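Local atomic coordinates of RNA polymerase ECF-subfamily sigma factor (Streptomyces venezuelae, PDB entry 6DXO), a protein that serves as an ECF sigma factor that directs RNA polymerase to specific promoters, probably in aerial mycelium formation, and is usually held inactive by an anti-sigma factor until released. Residues Val26-Ile30 with Leu69-Arg74. Sequence-based numbering, arbitrary orientation.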
loop_
_atom_site.group_PDB
_atom_site.type_symbol
_atom_site.label_atom_id
_atom_site.label_comp_id
_atom_site.label_asym_id
_atom_site.label_seq_id
_atom_site.Cartn_x
_atom_site.Cartn_y
_atom_site.Cartn_z
ATOM N N VAL A 26 -6.087 -1.602 2.862
ATOM C CA VAL A 26 -5.394 -2.134 4.038
ATOM C C VAL A 26 -5.062 -0.974 4.968
ATOM O O VAL A 26 -5.317 -1.019 6.174
ATOM C CB VAL A 26 -4.118 -2.926 3.666
ATOM C CG1 VAL A 26 -3.221 -3.167 4.878
ATOM C CG2 VAL A 26 -4.495 -4.273 3.011
ATOM N N TYR A 27 -4.519 0.083 4.385
ATOM C CA TYR A 27 -4.116 1.251 5.186
ATOM C C TYR A 27 -5.297 1.828 5.947
ATOM O O TYR A 27 -5.191 2.140 7.144
ATOM C CB TYR A 27 -3.507 2.281 4.254
ATOM C CG TYR A 27 -3.136 3.597 4.889
ATOM C CD1 TYR A 27 -2.017 3.708 5.698
ATOM C CD2 TYR A 27 -3.888 4.729 4.632
ATOM C CE1 TYR A 27 -1.655 4.974 6.267
ATOM C CE2 TYR A 27 -3.541 5.971 5.167
ATOM C CZ TYR A 27 -2.436 6.077 5.982
ATOM O OH TYR A 27 -2.119 7.311 6.502
ATOM N N ARG A 28 -6.425 1.971 5.267
ATOM C CA ARG A 28 -7.624 2.526 5.893
ATOM C C ARG A 28 -8.183 1.635 6.988
ATOM O O ARG A 28 -8.645 2.136 8.000
ATOM C CB ARG A 28 -8.692 2.865 4.858
ATOM C CG ARG A 28 -8.279 4.032 3.954
ATOM C CD ARG A 28 -9.464 4.523 3.163
ATOM N NE ARG A 28 -9.703 3.723 1.972
ATOM C CZ ARG A 28 -9.246 4.045 0.765
ATOM N NH1 ARG A 28 -8.532 5.147 0.602
ATOM N NH2 ARG A 28 -9.503 3.268 -0.275
ATOM N N TYR A 29 -8.107 0.316 6.807
ATOM C CA TYR A 29 -8.529 -0.572 7.885
ATOM C C TYR A 29 -7.661 -0.358 9.139
ATOM O O TYR A 29 -8.166 -0.261 10.280
ATOM C CB TYR A 29 -8.482 -2.029 7.415
ATOM C CG TYR A 29 -8.667 -3.001 8.571
ATOM C CD1 TYR A 29 -9.938 -3.269 9.083
ATOM C CD2 TYR A 29 -7.566 -3.603 9.180
ATOM C CE1 TYR A 29 -10.112 -4.165 10.158
ATOM C CE2 TYR A 29 -7.736 -4.488 10.256
ATOM C CZ TYR A 29 -9.002 -4.745 10.739
ATOM O OH TYR A 29 -9.159 -5.600 11.817
ATOM N N ILE A 30 -6.356 -0.255 8.920
ATOM C CA ILE A 30 -5.380 -0.117 9.996
ATOM C C ILE A 30 -5.435 1.280 10.651
ATOM O O ILE A 30 -5.319 1.404 11.872
ATOM C CB ILE A 30 -3.943 -0.419 9.484
ATOM C CG1 ILE A 30 -3.816 -1.892 9.050
ATOM C CG2 ILE A 30 -2.888 -0.119 10.533
ATOM C CD1 ILE A 30 -2.425 -2.256 8.511
ATOM N N LEU A 69 -5.663 -10.234 3.207
ATOM C CA LEU A 69 -4.882 -9.078 3.633
ATOM C C LEU A 69 -5.499 -8.480 4.906
ATOM O O LEU A 69 -4.807 -8.190 5.861
ATOM C CB LEU A 69 -4.845 -8.030 2.521
ATOM C CG LEU A 69 -3.937 -8.351 1.323
ATOM C CD1 LEU A 69 -4.107 -7.323 0.207
ATOM C CD2 LEU A 69 -2.466 -8.442 1.740
ATOM N N VAL A 70 -6.809 -8.305 4.901
ATOM C CA VAL A 70 -7.494 -7.707 6.039
ATOM C C VAL A 70 -7.318 -8.544 7.306
ATOM O O VAL A 70 -7.075 -8.016 8.404
ATOM C CB VAL A 70 -8.976 -7.447 5.717
ATOM C CG1 VAL A 70 -9.731 -7.088 6.978
ATOM C CG2 VAL A 70 -9.095 -6.320 4.672
ATOM N N THR A 71 -7.399 -9.858 7.152
ATOM C CA THR A 71 -7.238 -10.733 8.297
ATOM C C THR A 71 -5.802 -10.736 8.807
ATOM O O THR A 71 -5.577 -10.804 10.002
ATOM C CB THR A 71 -7.775 -12.165 8.007
ATOM O OG1 THR A 71 -7.102 -12.722 6.869
ATOM C CG2 THR A 71 -9.250 -12.108 7.691
ATOM N N ILE A 72 -4.829 -10.618 7.900
ATOM C CA ILE A 72 -3.435 -10.463 8.303
ATOM C C ILE A 72 -3.186 -9.168 9.066
ATOM O O ILE A 72 -2.481 -9.162 10.071
ATOM C CB ILE A 72 -2.477 -10.539 7.086
ATOM C CG1 ILE A 72 -2.390 -11.976 6.569
ATOM C CG2 ILE A 72 -1.083 -10.008 7.450
ATOM C CD1 ILE A 72 -1.803 -12.072 5.171
ATOM N N ALA A 73 -3.755 -8.063 8.576
ATOM C CA ALA A 73 -3.564 -6.775 9.221
ATOM C C ALA A 73 -4.210 -6.824 10.597
ATOM O O ALA A 73 -3.658 -6.316 11.559
ATOM C CB ALA A 73 -4.156 -5.627 8.383
ATOM N N ARG A 74 -5.383 -7.440 10.669
ATOM C CA ARG A 74 -6.059 -7.635 11.958
ATOM C C ARG A 74 -5.152 -8.352 12.978
ATOM O O ARG A 74 -5.044 -7.917 14.131
ATOM C CB ARG A 74 -7.382 -8.378 11.786
ATOM C CG ARG A 74 -8.171 -8.487 13.109
ATOM C CD ARG A 74 -9.510 -9.140 12.905
ATOM N NE ARG A 74 -9.401 -10.456 12.288
ATOM C CZ ARG A 74 -10.418 -11.077 11.706
ATOM N NH1 ARG A 74 -11.609 -10.487 11.664
ATOM N NH2 ARG A 74 -10.244 -12.276 11.158
#
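Helices 12-31 and 65-79 run side by side here, with segment axes 10.0 Å apart and N-to-C directions 35° apart. No hydrogen bond links residues 26-30 to 69-74; the contact is almost wholly apolar. L69 comes first: its CB lies 3.8 Å from V26 CG2, and its side chain also touches F48 of helix 37-53. One residue on, V70 sits over a face of the Y29 ring. Its CG1 is 4.3 Å from the ring centroid and close to the ring normal, a CH-pi contact. A73, one helical turn after L69, points its CB toward the partner helix. That methyl meets three side chains: I30 CD1 at 3.8 Å, Y29 CD2 at 4.0 Å and V26 CG1 at 4.4 Å. The small A73 side chain is consistent with this close approach. R74 closes the contact at its outer margin. Its CB lies 3.3 Å from Y29 OH, while its guanidinium leads away. Helix 37-53 packs on both helices: T47 meets A73, and T44 meets Y27. In this chain it carries D42 to S45, the probable polymerase core-binding motif. Such a compact, all-helical bundle is characteristic of region 2 of sigma-70 family factors.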